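Local coordinates for hypothetical protein AGR_pAT_315 (Agrobacterium tumefaciens str. C58, PDB 1VQY) that is of unknown function but belongs to the NIPSNAP family, whose members share the dimeric alpha-beta barrel type of fold, at residues Val15-Tyr20 against Gln62-Trp67; Pro44-Leu49 against Trp67-Leu72. One frame throughout, in Å; residues are numbered along the deposited sequence.

Contact 1 (Val15-Tyr20 against Gln62-Trp67)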
ATOM      1  N   VAL B  15      18.917 -10.490  11.489  1.00 18.96           N
ATOM      2  CA  VAL B  15      19.011  -9.053  11.272  1.00 18.76           C
ATOM      3  C   VAL B  15      17.612  -8.412  11.349  1.00 18.14           C
ATOM      4  O   VAL B  15      16.689  -8.839  10.670  1.00 18.77           O
ATOM      5  CB  VAL B  15      19.658  -8.759   9.892  1.00 19.50           C
ATOM      6  CG1 VAL B  15      19.496  -7.287   9.495  1.00 20.12           C
ATOM      7  CG2 VAL B  15      21.131  -9.158   9.907  1.00 17.71           C
ATOM      8  N   GLU B  16      17.465  -7.386  12.178  1.00 17.18           N
ATOM      9  CA  GLU B  16      16.226  -6.638  12.225  1.00 16.77           C
ATOM     10  C   GLU B  16      16.350  -5.347  11.430  1.00 16.65           C
ATOM     11  O   GLU B  16      17.261  -4.558  11.653  1.00 14.90           O
ATOM     12  CB  GLU B  16      15.825  -6.304  13.653  1.00 16.71           C
ATOM     13  CG  GLU B  16      14.646  -5.316  13.714  1.00 19.83           C
ATOM     14  CD  GLU B  16      14.214  -4.971  15.117  1.00 16.44           C
ATOM     15  OE1 GLU B  16      15.030  -5.074  16.057  1.00 16.59           O
ATOM     16  OE2 GLU B  16      13.040  -4.607  15.271  1.00 13.28           O
ATOM     17  N   GLU B  17      15.402  -5.138  10.520  1.00 17.56           N
ATOM     18  CA  GLU B  17      15.274  -3.884   9.769  1.00 18.15           C
ATOM     19  C   GLU B  17      14.113  -3.065  10.323  1.00 16.19           C
ATOM     20  O   GLU B  17      12.999  -3.532  10.327  1.00 15.79           O
ATOM     21  CB  GLU B  17      15.042  -4.177   8.284  1.00 17.20           C
ATOM     22  CG  GLU B  17      15.102  -2.951   7.381  1.00 17.89           C
ATOM     23  CD  GLU B  17      15.137  -3.333   5.894  1.00 19.37           C
ATOM     24  OE1 GLU B  17      14.760  -4.478   5.576  1.00 15.32           O
ATOM     25  OE2 GLU B  17      15.554  -2.499   5.054  1.00 23.36           O
ATOM     26  N   ARG B  18      14.403  -1.872  10.827  1.00 16.52           N
ATOM     27  CA  ARG B  18      13.387  -0.908  11.233  1.00 17.59           C
ATOM     28  C   ARG B  18      13.336   0.270  10.259  1.00 18.55           C
ATOM     29  O   ARG B  18      14.351   0.759   9.807  1.00 19.15           O
ATOM     30  CB  ARG B  18      13.664  -0.435  12.648  1.00 18.02           C
ATOM     31  CG  ARG B  18      13.763  -1.611  13.614  1.00 17.83           C
ATOM     32  CD  ARG B  18      14.216  -1.193  14.977  1.00 16.62           C
ATOM     33  NE  ARG B  18      13.227  -0.346  15.631  1.00 17.64           N
ATOM     34  CZ  ARG B  18      12.141  -0.777  16.278  1.00 19.99           C
ATOM     35  NH1 ARG B  18      11.860  -2.082  16.396  1.00 17.68           N
ATOM     36  NH2 ARG B  18      11.331   0.120  16.833  1.00 15.47           N
ATOM     37  N   ILE B  19      12.124   0.689   9.913  1.00 20.49           N
ATOM     38  CA  ILE B  19      11.881   1.581   8.776  1.00 20.57           C
ATOM     39  C   ILE B  19      10.887   2.585   9.275  1.00 18.89           C
ATOM     40  O   ILE B  19       9.748   2.224   9.534  1.00 18.74           O
ATOM     41  CB  ILE B  19      11.303   0.809   7.542  1.00 19.54           C
ATOM     42  CG1 ILE B  19      12.250  -0.314   7.128  1.00 22.66           C
ATOM     43  CG2 ILE B  19      11.107   1.726   6.347  1.00 19.06           C
ATOM     44  CD1 ILE B  19      11.594  -1.382   6.273  1.00 25.31           C
ATOM     45  N   TYR B  20      11.336   3.821   9.483  1.00 18.86           N
ATOM     46  CA  TYR B  20      10.471   4.859  10.029  1.00 20.23           C
ATOM     47  C   TYR B  20      10.227   5.913   8.973  1.00 20.43           C
ATOM     48  O   TYR B  20      11.178   6.303   8.288  1.00 19.89           O
ATOM     49  CB  TYR B  20      11.114   5.561  11.229  1.00 21.55           C
ATOM     50  CG  TYR B  20      11.551   4.688  12.380  1.00 20.51           C
ATOM     51  CD1 TYR B  20      11.001   3.418  12.590  1.00 24.82           C
ATOM     52  CD2 TYR B  20      12.471   5.161  13.296  1.00 23.49           C
ATOM     53  CE1 TYR B  20      11.393   2.632  13.662  1.00 20.40           C
ATOM     54  CE2 TYR B  20      12.860   4.395  14.374  1.00 25.73           C
ATOM     55  CZ  TYR B  20      12.319   3.124  14.545  1.00 21.34           C
ATOM     56  OH  TYR B  20      12.717   2.365  15.604  1.00 20.72           O
ATOM     57  N   GLN B  62      12.381   9.173   5.131  1.00 18.04           N
ATOM     58  CA  GLN B  62      12.457   7.783   5.542  1.00 20.55           C
ATOM     59  C   GLN B  62      13.815   7.516   6.188  1.00 21.17           C
ATOM     60  O   GLN B  62      14.856   7.806   5.594  1.00 23.15           O
ATOM     61  CB  GLN B  62      12.283   6.841   4.319  1.00 19.53           C
ATOM     62  CG  GLN B  62      12.355   5.365   4.676  1.00 21.27           C
ATOM     63  CD  GLN B  62      12.150   4.404   3.506  1.00 23.57           C
ATOM     64  OE1 GLN B  62      12.991   4.296   2.602  1.00 20.37           O
ATOM     65  NE2 GLN B  62      11.055   3.631   3.564  1.00 23.56           N
ATOM     66  N   VAL B  63      13.805   6.937   7.385  1.00 21.40           N
ATOM     67  CA  VAL B  63      15.022   6.409   8.016  1.00 21.20           C
ATOM     68  C   VAL B  63      15.005   4.869   8.006  1.00 19.21           C
ATOM     69  O   VAL B  63      13.963   4.266   8.147  1.00 20.41           O
ATOM     70  CB  VAL B  63      15.138   6.926   9.466  1.00 21.42           C
ATOM     71  CG1 VAL B  63      16.351   6.366  10.136  1.00 25.06           C
ATOM     72  CG2 VAL B  63      15.232   8.425   9.471  1.00 22.57           C
ATOM     73  N   ILE B  64      16.153   4.231   7.866  1.00 19.13           N
ATOM     74  CA  ILE B  64      16.248   2.754   7.917  1.00 19.31           C
ATOM     75  C   ILE B  64      17.455   2.370   8.752  1.00 18.70           C
ATOM     76  O   ILE B  64      18.568   2.829   8.469  1.00 17.68           O
ATOM     77  CB  ILE B  64      16.436   2.153   6.505  1.00 19.34           C
ATOM     78  CG1 ILE B  64      15.189   2.386   5.646  1.00 22.39           C
ATOM     79  CG2 ILE B  64      16.772   0.642   6.562  1.00 19.67           C
ATOM     80  CD1 ILE B  64      15.398   2.064   4.165  1.00 22.23           C
ATOM     81  N   HIS B  65      17.260   1.536   9.769  1.00 19.28           N
ATOM     82  CA  HIS B  65      18.401   1.025  10.550  1.00 20.61           C
ATOM     83  C   HIS B  65      18.349  -0.482  10.773  1.00 21.29           C
ATOM     84  O   HIS B  65      17.278  -1.067  10.945  1.00 20.06           O
ATOM     85  CB  HIS B  65      18.610   1.773  11.874  1.00 20.95           C
ATOM     86  CG  HIS B  65      17.351   2.136  12.603  1.00 21.76           C
ATOM     87  ND1 HIS B  65      17.053   1.651  13.855  1.00 20.78           N
ATOM     88  CD2 HIS B  65      16.348   2.988  12.285  1.00 24.25           C
ATOM     89  CE1 HIS B  65      15.911   2.164  14.270  1.00 21.79           C
ATOM     90  NE2 HIS B  65      15.459   2.975  13.330  1.00 26.10           N
HETATM   91  N   MSE B  66      19.530  -1.097  10.733  1.00 22.42           N
HETATM   92  CA  MSE B  66      19.666  -2.539  10.855  1.00 24.75           C
HETATM   93  C   MSE B  66      20.453  -2.948  12.077  1.00 20.45           C
HETATM   94  O   MSE B  66      21.488  -2.351  12.397  1.00 19.54           O
HETATM   95  CB  MSE B  66      20.324  -3.118   9.614  1.00 24.67           C
HETATM   96  CG  MSE B  66      19.332  -3.542   8.546  1.00 30.07           C
HETATM   97 SE   MSE B  66      20.272  -3.684   6.828  1.00 37.31          SE
HETATM   98  CE  MSE B  66      18.901  -4.489   5.828  1.00 33.31           C
ATOM     99  N   TRP B  67      19.958  -3.995  12.733  1.00 18.78           N
ATOM    100  CA  TRP B  67      20.515  -4.486  13.994  1.00 17.50           C
ATOM    101  C   TRP B  67      20.733  -5.975  13.931  1.00 17.31           C
ATOM    102  O   TRP B  67      19.811  -6.706  13.557  1.00 17.05           O
ATOM    103  CB  TRP B  67      19.562  -4.180  15.134  1.00 16.78           C
ATOM    104  CG  TRP B  67      19.344  -2.702  15.325  1.00 17.93           C
ATOM    105  CD1 TRP B  67      18.379  -1.947  14.748  1.00 17.57           C
ATOM    106  CD2 TRP B  67      20.130  -1.805  16.130  1.00 15.36           C
ATOM    107  NE1 TRP B  67      18.497  -0.639  15.151  1.00 20.63           N
ATOM    108  CE2 TRP B  67      19.563  -0.522  15.996  1.00 20.09           C
ATOM    109  CE3 TRP B  67      21.255  -1.965  16.947  1.00 16.70           C
ATOM    110  CZ2 TRP B  67      20.064   0.599  16.674  1.00 18.76           C
ATOM    111  CZ3 TRP B  67      21.770  -0.858  17.599  1.00 17.86           C
ATOM    112  CH2 TRP B  67      21.175   0.413  17.464  1.00 17.85           C
TER
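Glu16 with Trp67, Arg18 with His65 and Tyr20 with Val63 are each joined by two backbone hydrogen bonds, and the axes of the antiparallel segments 15-20 and 62-67 approach to 4.7 Å. On the face carrying these residues, the His65 ring is the hub. Its CG sits between the backbone N and the carbonyl carbon (chi1 40°), which swings the ring over toward the neighbouring strand. Arg18 CB then lies over one face of it, 4.0 Å from the ring centroid, while the edge bearing NE2 points at the Tyr20 ring in an offset edge-to-face pair, planes 81° apart. His65 ND1 accepts a hydrogen bond of 3.0 Å from Trp67 NE1, in the imidazole plane. Arg18 bends at chi3 and grips Tyr20 OH side-on with NE and NH2, at 2.8 and 2.9 Å; its NH1 makes a salt bridge to Glu16 OE2, an oxygen shared with Arg75 and Asn104. On the other face Glu17 lies alongside Met66, a selenomethionine, and crosses Ile64. Glu17 OE1 makes a salt bridge to Arg105, and Met66 packs on Met66 of a second subunit. A central strand pair with one polar, aromatic face and one face turned to a partner subunit fits the ferredoxin-like, dimeric alpha-beta barrel fold.

Contact 2 (Pro44-Leu49 against Trp67-Leu72)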
ATOM      1  N   PRO B  44      25.406   0.108  22.521  1.00 20.14           N
ATOM      2  CA  PRO B  44      26.050  -0.763  23.491  1.00 20.30           C
ATOM      3  C   PRO B  44      25.140  -1.854  24.057  1.00 20.48           C
ATOM      4  O   PRO B  44      25.628  -2.956  24.382  1.00 20.33           O
ATOM      5  CB  PRO B  44      26.457   0.209  24.602  1.00 21.13           C
ATOM      6  CG  PRO B  44      26.637   1.502  23.910  1.00 20.16           C
ATOM      7  CD  PRO B  44      25.574   1.531  22.880  1.00 20.37           C
ATOM      8  N   ILE B  45      23.847  -1.530  24.176  1.00 19.68           N
ATOM      9  CA  ILE B  45      22.846  -2.395  24.796  1.00 18.11           C
ATOM     10  C   ILE B  45      22.341  -3.420  23.802  1.00 17.22           C
ATOM     11  O   ILE B  45      22.352  -4.611  24.067  1.00 16.51           O
ATOM     12  CB  ILE B  45      21.647  -1.567  25.341  1.00 17.98           C
ATOM     13  CG1 ILE B  45      22.109  -0.691  26.505  1.00 18.38           C
ATOM     14  CG2 ILE B  45      20.535  -2.477  25.823  1.00 19.09           C
ATOM     15  CD1 ILE B  45      21.008   0.156  27.140  1.00 19.44           C
ATOM     16  N   LEU B  46      21.895  -2.949  22.647  1.00 17.88           N
ATOM     17  CA  LEU B  46      21.414  -3.850  21.600  1.00 17.26           C
ATOM     18  C   LEU B  46      22.587  -4.626  20.962  1.00 15.81           C
ATOM     19  O   LEU B  46      22.421  -5.741  20.496  1.00 15.49           O
ATOM     20  CB  LEU B  46      20.593  -3.074  20.569  1.00 16.68           C
ATOM     21  CG  LEU B  46      19.444  -2.244  21.164  1.00 16.72           C
ATOM     22  CD1 LEU B  46      18.655  -1.588  20.025  1.00 17.44           C
ATOM     23  CD2 LEU B  46      18.530  -3.043  22.063  1.00 15.36           C
ATOM     24  N   GLY B  47      23.768  -4.020  20.943  1.00 16.16           N
ATOM     25  CA  GLY B  47      25.009  -4.774  20.791  1.00 16.67           C
ATOM     26  C   GLY B  47      25.613  -4.953  19.405  1.00 16.11           C
ATOM     27  O   GLY B  47      26.822  -5.219  19.302  1.00 15.93           O
ATOM     28  N   ASN B  48      24.801  -4.838  18.354  1.00 15.50           N
ATOM     29  CA  ASN B  48      25.313  -4.936  16.986  1.00 16.57           C
ATOM     30  C   ASN B  48      24.550  -4.101  15.937  1.00 16.41           C
ATOM     31  O   ASN B  48      23.775  -4.628  15.144  1.00 15.93           O
ATOM     32  CB  ASN B  48      25.387  -6.419  16.568  1.00 16.77           C
ATOM     33  CG  ASN B  48      26.193  -6.635  15.307  1.00 17.57           C
ATOM     34  OD1 ASN B  48      26.908  -5.754  14.868  1.00 20.01           O
ATOM     35  ND2 ASN B  48      26.073  -7.819  14.718  1.00 17.62           N
ATOM     36  N   LEU B  49      24.802  -2.794  15.934  1.00 16.26           N
ATOM     37  CA  LEU B  49      24.284  -1.909  14.899  1.00 16.15           C
ATOM     38  C   LEU B  49      24.999  -2.227  13.596  1.00 16.41           C
ATOM     39  O   LEU B  49      26.225  -2.345  13.568  1.00 15.91           O
ATOM     40  CB  LEU B  49      24.501  -0.439  15.269  1.00 14.33           C
ATOM     41  CG  LEU B  49      24.127   0.599  14.212  1.00 14.92           C
ATOM     42  CD1 LEU B  49      22.669   0.560  13.888  1.00 16.61           C
ATOM     43  CD2 LEU B  49      24.493   1.989  14.680  1.00 18.68           C
ATOM     44  N   TRP B  67      19.958  -3.995  12.733  1.00 18.78           N
ATOM     45  CA  TRP B  67      20.515  -4.486  13.994  1.00 17.50           C
ATOM     46  C   TRP B  67      20.733  -5.975  13.931  1.00 17.31           C
ATOM     47  O   TRP B  67      19.811  -6.706  13.557  1.00 17.05           O
ATOM     48  CB  TRP B  67      19.562  -4.180  15.134  1.00 16.78           C
ATOM     49  CG  TRP B  67      19.344  -2.702  15.325  1.00 17.93           C
ATOM     50  CD1 TRP B  67      18.379  -1.947  14.748  1.00 17.57           C
ATOM     51  CD2 TRP B  67      20.130  -1.805  16.130  1.00 15.36           C
ATOM     52  NE1 TRP B  67      18.497  -0.639  15.151  1.00 20.63           N
ATOM     53  CE2 TRP B  67      19.563  -0.522  15.996  1.00 20.09           C
ATOM     54  CE3 TRP B  67      21.255  -1.965  16.947  1.00 16.70           C
ATOM     55  CZ2 TRP B  67      20.064   0.599  16.674  1.00 18.76           C
ATOM     56  CZ3 TRP B  67      21.770  -0.858  17.599  1.00 17.86           C
ATOM     57  CH2 TRP B  67      21.175   0.413  17.464  1.00 17.85           C
ATOM     58  N   GLY B  68      21.944  -6.414  14.314  1.00 16.46           N
ATOM     59  CA  GLY B  68      22.316  -7.815  14.327  1.00 15.29           C
ATOM     60  C   GLY B  68      22.031  -8.410  15.690  1.00 16.50           C
ATOM     61  O   GLY B  68      22.325  -7.774  16.713  1.00 15.51           O
ATOM     62  N   TYR B  69      21.440  -9.611  15.707  1.00 15.82           N
ATOM     63  CA  TYR B  69      21.216 -10.364  16.940  1.00 16.03           C
ATOM     64  C   TYR B  69      21.527 -11.846  16.750  1.00 17.66           C
ATOM     65  O   TYR B  69      21.534 -12.357  15.622  1.00 18.87           O
ATOM     66  CB  TYR B  69      19.776 -10.231  17.427  1.00 15.52           C
ATOM     67  CG  TYR B  69      19.346  -8.854  17.837  1.00 14.03           C
ATOM     68  CD1 TYR B  69      19.700  -8.328  19.078  1.00 15.57           C
ATOM     69  CD2 TYR B  69      18.556  -8.082  17.006  1.00 17.66           C
ATOM     70  CE1 TYR B  69      19.292  -7.062  19.471  1.00 12.35           C
ATOM     71  CE2 TYR B  69      18.145  -6.816  17.381  1.00 16.75           C
ATOM     72  CZ  TYR B  69      18.510  -6.311  18.618  1.00 16.40           C
ATOM     73  OH  TYR B  69      18.089  -5.045  18.976  1.00 15.59           O
ATOM     74  N   ALA B  70      21.780 -12.535  17.857  1.00 18.33           N
ATOM     75  CA  ALA B  70      22.125 -13.957  17.806  1.00 20.88           C
ATOM     76  C   ALA B  70      20.879 -14.828  17.657  1.00 21.37           C
ATOM     77  O   ALA B  70      20.907 -15.860  16.973  1.00 23.32           O
ATOM     78  CB  ALA B  70      22.921 -14.366  19.054  1.00 21.09           C
ATOM     79  N   SER B  71      19.803 -14.408  18.319  1.00 21.41           N
ATOM     80  CA  SER B  71      18.504 -15.079  18.250  1.00 21.63           C
ATOM     81  C   SER B  71      17.400 -14.055  18.508  1.00 22.56           C
ATOM     82  O   SER B  71      17.690 -12.894  18.846  1.00 23.53           O
ATOM     83  CB  SER B  71      18.427 -16.194  19.284  1.00 20.76           C
ATOM     84  OG  SER B  71      18.374 -15.659  20.596  1.00 21.04           O
ATOM     85  N   LEU B  72      16.142 -14.466  18.357  1.00 22.29           N
ATOM     86  CA  LEU B  72      15.034 -13.549  18.618  1.00 23.04           C
ATOM     87  C   LEU B  72      14.772 -13.358  20.113  1.00 23.26           C
ATOM     88  O   LEU B  72      14.259 -12.309  20.509  1.00 21.62           O
ATOM     89  CB  LEU B  72      13.762 -13.974  17.883  1.00 23.85           C
ATOM     90  CG  LEU B  72      13.740 -13.669  16.368  1.00 25.06           C
ATOM     91  CD1 LEU B  72      12.508 -14.259  15.717  1.00 27.87           C
ATOM     92  CD2 LEU B  72      13.814 -12.174  16.066  1.00 24.42           C
TER
HETATM   93  O   HOH W   1      22.113  -5.426  17.405  1.00  6.98           O
HETATM   94  O   HOH W   2      23.559  -8.013  19.277  1.00 21.06           O
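Leu46 and Leu49 hold the Trp67 indole between them: Leu46 CD1 stands over one face of the six-membered ring, 3.9 Å from its centroid, and Leu49 CD1 over the opposite face at 3.8 Å, both nearly on the ring normal. Water 1 lies at the indole edge, near its plane, and also over one face of the Tyr69 ring. Leu49 reaches its place with CG anti to the backbone N (chi1 174°), while its CB rests against Trp67 CZ3 at 3.6 Å. The methyl on the other side comes from the last turn of helix 27-46, where Leu46 also lays its CB against Tyr69 OH, again 3.6 Å away. This is a helix-to-strand connection of a ferredoxin-like alpha+beta fold: the chain leaves the helix at Gly47, whose positive phi ends the helical path, and enters an outermost strand of the chain's sheet, 49-55, beside strand 62-69. Just before strand 49-55, Gly68 N donates to Asn48 O in an almost straight hydrogen bond of 2.7 Å. Asn48 CB lies 3.4 Å from Gly68 O, and Asn48 ND2 lies near Gly68 CA. Water 2 bridges Leu46 O and Gly68 O, donating to them at 2.8 and 2.9 Å, so the end carbonyl of the helix is tied to the strand through solvent; water 1 also donates to Leu46 O.

Overall arrangement
Contacts 1 and 2 have centres about 13 Å apart and meet at Trp67, which belongs to both. Their segments alternate along the chain: 15-20, then 44-49, then 62-67 running straight into 67-72. Strand 62-69 therefore serves both, bonded to strand 14-22 along one edge and to the start of strand 49-55 along the other, within the antiparallel order 49-55, 62-69, 14-22, 99-109. The centre of contact 1 lies about 5 Å from the centre of the folded chain. Contact 1 joins two central strands and contact 2 joins the end of helix 27-46 to the same strand 62-69, all within the NIPSNAP family region, and both touch the second subunit.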